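Local coordinates for glyoxalase family protein (Listeria monocytogenes, PDB 2P7O) that binds manganese and catalyses the hydration of the antibiotic fosfomycin, which confers resistance to it, at residues A[23-28]-A[84-89]. Residues are numbered along the deposited sequence; the frame is centred on the assembly and turned at random.
Sequences QNIFNA and ERIKAL
The guanidinium of Arg85 lies beside Asn27 and is gripped from its own helix. Its NE forms a salt bridge to Glu81 OE2, and Tyr82 makes a cation-pi contact with it. Arg85 bends at chi3 (-91°), which brings the group to Asn27. Asn27 ND2 and Arg85 NH1 are 3.5 Å apart, but both are donors and do not bond. The Asn27 amide and Arg85 guanidinium planes are 58° apart, and the side chains cross at about a right angle. Asn27, with positive phi, is the first residue to leave the helix. Ile25 and Arg85 are where the two backbones come nearest, 6.1 Å between CA atoms. The methyl Ile25 CD1 sits 3.5 Å from Arg85 O. The apolar part of the contact is Ile25 against Ile86, whose side chains also cross at about a right angle. Ile86 CD1 presses on the branch methyl Ile25 CG2 at 3.4 Å, tighter than usual van der Waals contact. The same CD1 also touches Ile25 CD1 at 3.5 Å. Behind the pair, Ile25 CG2 stands over the centre of one face of the Phe26 ring. The protein belongs to the glyoxalase/bleomycin resistance superfamily, and the chain has two mixed sheets of the same strand order, 1-4-3-2. Here helices 15-26 and 79-89 pack against each other. Ile25, Phe26 and Ile86 all pack on Phe109 of strand 106-110, so the two helices share a footing on one sheet. Leu89 CD1 approaches Asn24 CB at 4.4 Å, while Leu89 also packs on Phe21 and Phe112.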
ATOM      1  N   GLN A  23       7.726 -14.248   3.910  1.00 19.96           N
ATOM      2  CA  GLN A  23       8.776 -14.793   4.755  1.00 20.14           C
ATOM      3  C   GLN A  23      10.066 -15.072   3.958  1.00 24.10           C
ATOM      4  O   GLN A  23      11.166 -14.673   4.342  1.00 21.20           O
ATOM      5  CB  GLN A  23       8.338 -16.160   5.352  1.00 21.08           C
ATOM      6  CG  GLN A  23       7.395 -15.978   6.558  1.00 21.17           C
ATOM      7  CD  GLN A  23       6.992 -17.296   7.215  1.00 21.07           C
ATOM      8  OE1 GLN A  23       7.105 -18.390   6.668  1.00 29.41           O
ATOM      9  NE2 GLN A  23       6.540 -17.157   8.456  1.00 32.71           N
ATOM     10  N   ASN A  24       9.969 -15.790   2.842  1.00 24.74           N
ATOM     11  CA  ASN A  24      11.224 -16.052   2.103  1.00 21.55           C
ATOM     12  C   ASN A  24      11.808 -14.759   1.565  1.00 23.94           C
ATOM     13  O   ASN A  24      13.021 -14.626   1.740  1.00 28.24           O
ATOM     14  CB  ASN A  24      10.974 -17.032   0.958  0.64 24.72           C
ATOM     15  CG  ASN A  24      12.245 -17.486   0.281  0.64 24.35           C
ATOM     16  OD1 ASN A  24      12.869 -18.475   0.705  0.64 29.04           O
ATOM     17  ND2 ASN A  24      12.689 -16.832  -0.770  0.64 32.02           N
ATOM     18  N   ILE A  25      11.062 -13.867   0.944  1.00 21.97           N
ATOM     19  CA  ILE A  25      11.565 -12.633   0.360  1.00 22.48           C
ATOM     20  C   ILE A  25      11.821 -11.525   1.376  1.00 20.05           C
ATOM     21  O   ILE A  25      12.930 -10.951   1.373  1.00 22.57           O
ATOM     22  CB  ILE A  25      10.554 -12.021  -0.647  1.00 21.81           C
ATOM     23  CG1 ILE A  25      10.270 -13.005  -1.796  1.00 29.37           C
ATOM     24  CG2 ILE A  25      11.179 -10.769  -1.287  1.00 19.44           C
ATOM     25  CD1 ILE A  25      11.569 -13.636  -2.266  1.00 35.41           C
ATOM     26  N   PHE A  26      10.779 -11.185   2.146  1.00 20.06           N
ATOM     27  CA  PHE A  26      10.936 -10.004   2.996  1.00 20.76           C
ATOM     28  C   PHE A  26      11.337 -10.374   4.414  1.00 21.65           C
ATOM     29  O   PHE A  26      11.402  -9.468   5.267  1.00 22.08           O
ATOM     30  CB  PHE A  26       9.580  -9.276   3.112  1.00 19.46           C
ATOM     31  CG  PHE A  26       9.016  -8.753   1.807  1.00 17.25           C
ATOM     32  CD1 PHE A  26       7.920  -9.303   1.186  1.00 22.68           C
ATOM     33  CD2 PHE A  26       9.616  -7.688   1.187  1.00 23.50           C
ATOM     34  CE1 PHE A  26       7.484  -8.902  -0.073  1.00 26.98           C
ATOM     35  CE2 PHE A  26       9.156  -7.255  -0.033  1.00 22.48           C
ATOM     36  CZ  PHE A  26       8.069  -7.807  -0.665  1.00 17.83           C
ATOM     37  N   ASN A  27      11.525 -11.641   4.754  1.00 20.53           N
ATOM     38  CA  ASN A  27      11.805 -11.981   6.169  1.00 20.01           C
ATOM     39  C   ASN A  27      10.754 -11.504   7.147  1.00 22.10           C
ATOM     40  O   ASN A  27      10.981 -11.242   8.332  1.00 21.09           O
ATOM     41  CB  ASN A  27      13.195 -11.477   6.586  1.00 24.78           C
ATOM     42  CG  ASN A  27      14.186 -12.482   6.016  1.00 27.27           C
ATOM     43  OD1 ASN A  27      14.118 -13.686   6.385  1.00 40.86           O
ATOM     44  ND2 ASN A  27      14.895 -12.008   5.010  1.00 34.04           N
ATOM     45  N   ALA A  28       9.528 -11.485   6.622  1.00 18.54           N
ATOM     46  CA  ALA A  28       8.383 -11.013   7.415  1.00 17.24           C
ATOM     47  C   ALA A  28       8.182 -11.901   8.635  1.00 17.87           C
ATOM     48  O   ALA A  28       8.340 -13.130   8.563  1.00 19.51           O
ATOM     49  CB  ALA A  28       7.162 -10.998   6.500  1.00 21.51           C
ATOM     50  N   GLU A  84      17.998 -13.035  -6.443  1.00 22.84           N
ATOM     51  CA  GLU A  84      18.034 -14.511  -6.440  1.00 26.97           C
ATOM     52  C   GLU A  84      16.896 -15.089  -5.601  1.00 26.87           C
ATOM     53  O   GLU A  84      16.331 -16.170  -5.845  1.00 23.94           O
ATOM     54  CB  GLU A  84      19.340 -14.938  -5.737  1.00 30.50           C
ATOM     55  CG  GLU A  84      20.591 -14.424  -6.436  1.00 38.01           C
ATOM     56  CD  GLU A  84      21.143 -15.434  -7.416  1.00 45.34           C
ATOM     57  OE1 GLU A  84      21.470 -16.561  -6.977  1.00 61.79           O
ATOM     58  OE2 GLU A  84      21.282 -15.087  -8.618  1.00 69.21           O
ATOM     59  N   ARG A  85      16.732 -14.439  -4.434  1.00 23.06           N
ATOM     60  CA  ARG A  85      15.709 -14.975  -3.527  1.00 24.39           C
ATOM     61  C   ARG A  85      14.377 -14.959  -4.249  1.00 22.93           C
ATOM     62  O   ARG A  85      13.579 -15.889  -4.033  1.00 27.08           O
ATOM     63  CB  ARG A  85      15.770 -14.223  -2.222  1.00 27.17           C
ATOM     64  CG  ARG A  85      16.877 -14.743  -1.285  1.00 29.74           C
ATOM     65  CD  ARG A  85      16.416 -14.307   0.102  1.00 35.87           C
ATOM     66  NE  ARG A  85      16.948 -13.004   0.467  1.00 31.96           N
ATOM     67  CZ  ARG A  85      17.082 -12.727   1.776  1.00 33.60           C
ATOM     68  NH1 ARG A  85      16.709 -13.700   2.605  1.00 49.83           N
ATOM     69  NH2 ARG A  85      17.598 -11.604   2.189  1.00 36.92           N
ATOM     70  N   ILE A  86      14.114 -13.947  -5.092  1.00 20.43           N
ATOM     71  CA  ILE A  86      12.817 -13.861  -5.764  1.00 21.58           C
ATOM     72  C   ILE A  86      12.686 -14.862  -6.887  1.00 21.60           C
ATOM     73  O   ILE A  86      11.639 -15.494  -7.075  1.00 34.85           O
ATOM     74  CB  ILE A  86      12.710 -12.435  -6.381  1.00 23.94           C
ATOM     75  CG1 ILE A  86      13.026 -11.414  -5.297  1.00 31.20           C
ATOM     76  CG2 ILE A  86      11.322 -12.295  -6.984  1.00 22.85           C
ATOM     77  CD1 ILE A  86      11.787 -10.980  -4.581  1.00 45.16           C
ATOM     78  N   LYS A  87      13.731 -14.998  -7.701  1.00 23.36           N
ATOM     79  CA  LYS A  87      13.614 -15.954  -8.819  1.00 28.02           C
ATOM     80  C   LYS A  87      13.396 -17.372  -8.292  1.00 31.21           C
ATOM     81  O   LYS A  87      12.564 -18.144  -8.732  1.00 31.27           O
ATOM     82  CB  LYS A  87      14.879 -15.937  -9.685  1.00 30.57           C
ATOM     83  CG  LYS A  87      15.313 -14.625 -10.275  1.00 35.17           C
ATOM     84  CD  LYS A  87      16.750 -14.670 -10.814  1.00 35.26           C
ATOM     85  CE  LYS A  87      16.830 -14.082 -12.211  1.00 35.40           C
ATOM     86  NZ  LYS A  87      18.002 -13.214 -12.482  1.00 36.91           N
ATOM     87  N   ALA A  88      14.171 -17.746  -7.284  1.00 28.79           N
ATOM     88  CA  ALA A  88      13.996 -19.019  -6.597  1.00 30.58           C
ATOM     89  C   ALA A  88      12.560 -19.294  -6.192  1.00 32.49           C
ATOM     90  O   ALA A  88      12.204 -20.487  -6.181  1.00 32.18           O
ATOM     91  CB  ALA A  88      14.862 -19.069  -5.322  1.00 32.14           C
ATOM     92  N   LEU A  89      11.793 -18.253  -5.917  1.00 32.83           N
ATOM     93  CA  LEU A  89      10.404 -18.506  -5.531  1.00 30.51           C
ATOM     94  C   LEU A  89       9.580 -18.704  -6.800  1.00 32.48           C
ATOM     95  O   LEU A  89       8.557 -19.381  -6.688  1.00 37.32           O
ATOM     96  CB  LEU A  89       9.818 -17.460  -4.603  1.00 32.27           C
ATOM     97  CG  LEU A  89       8.557 -17.741  -3.798  1.00 35.15           C
ATOM     98  CD1 LEU A  89       8.839 -18.526  -2.531  1.00 34.04           C
ATOM     99  CD2 LEU A  89       7.855 -16.451  -3.398  1.00 48.13           C
TER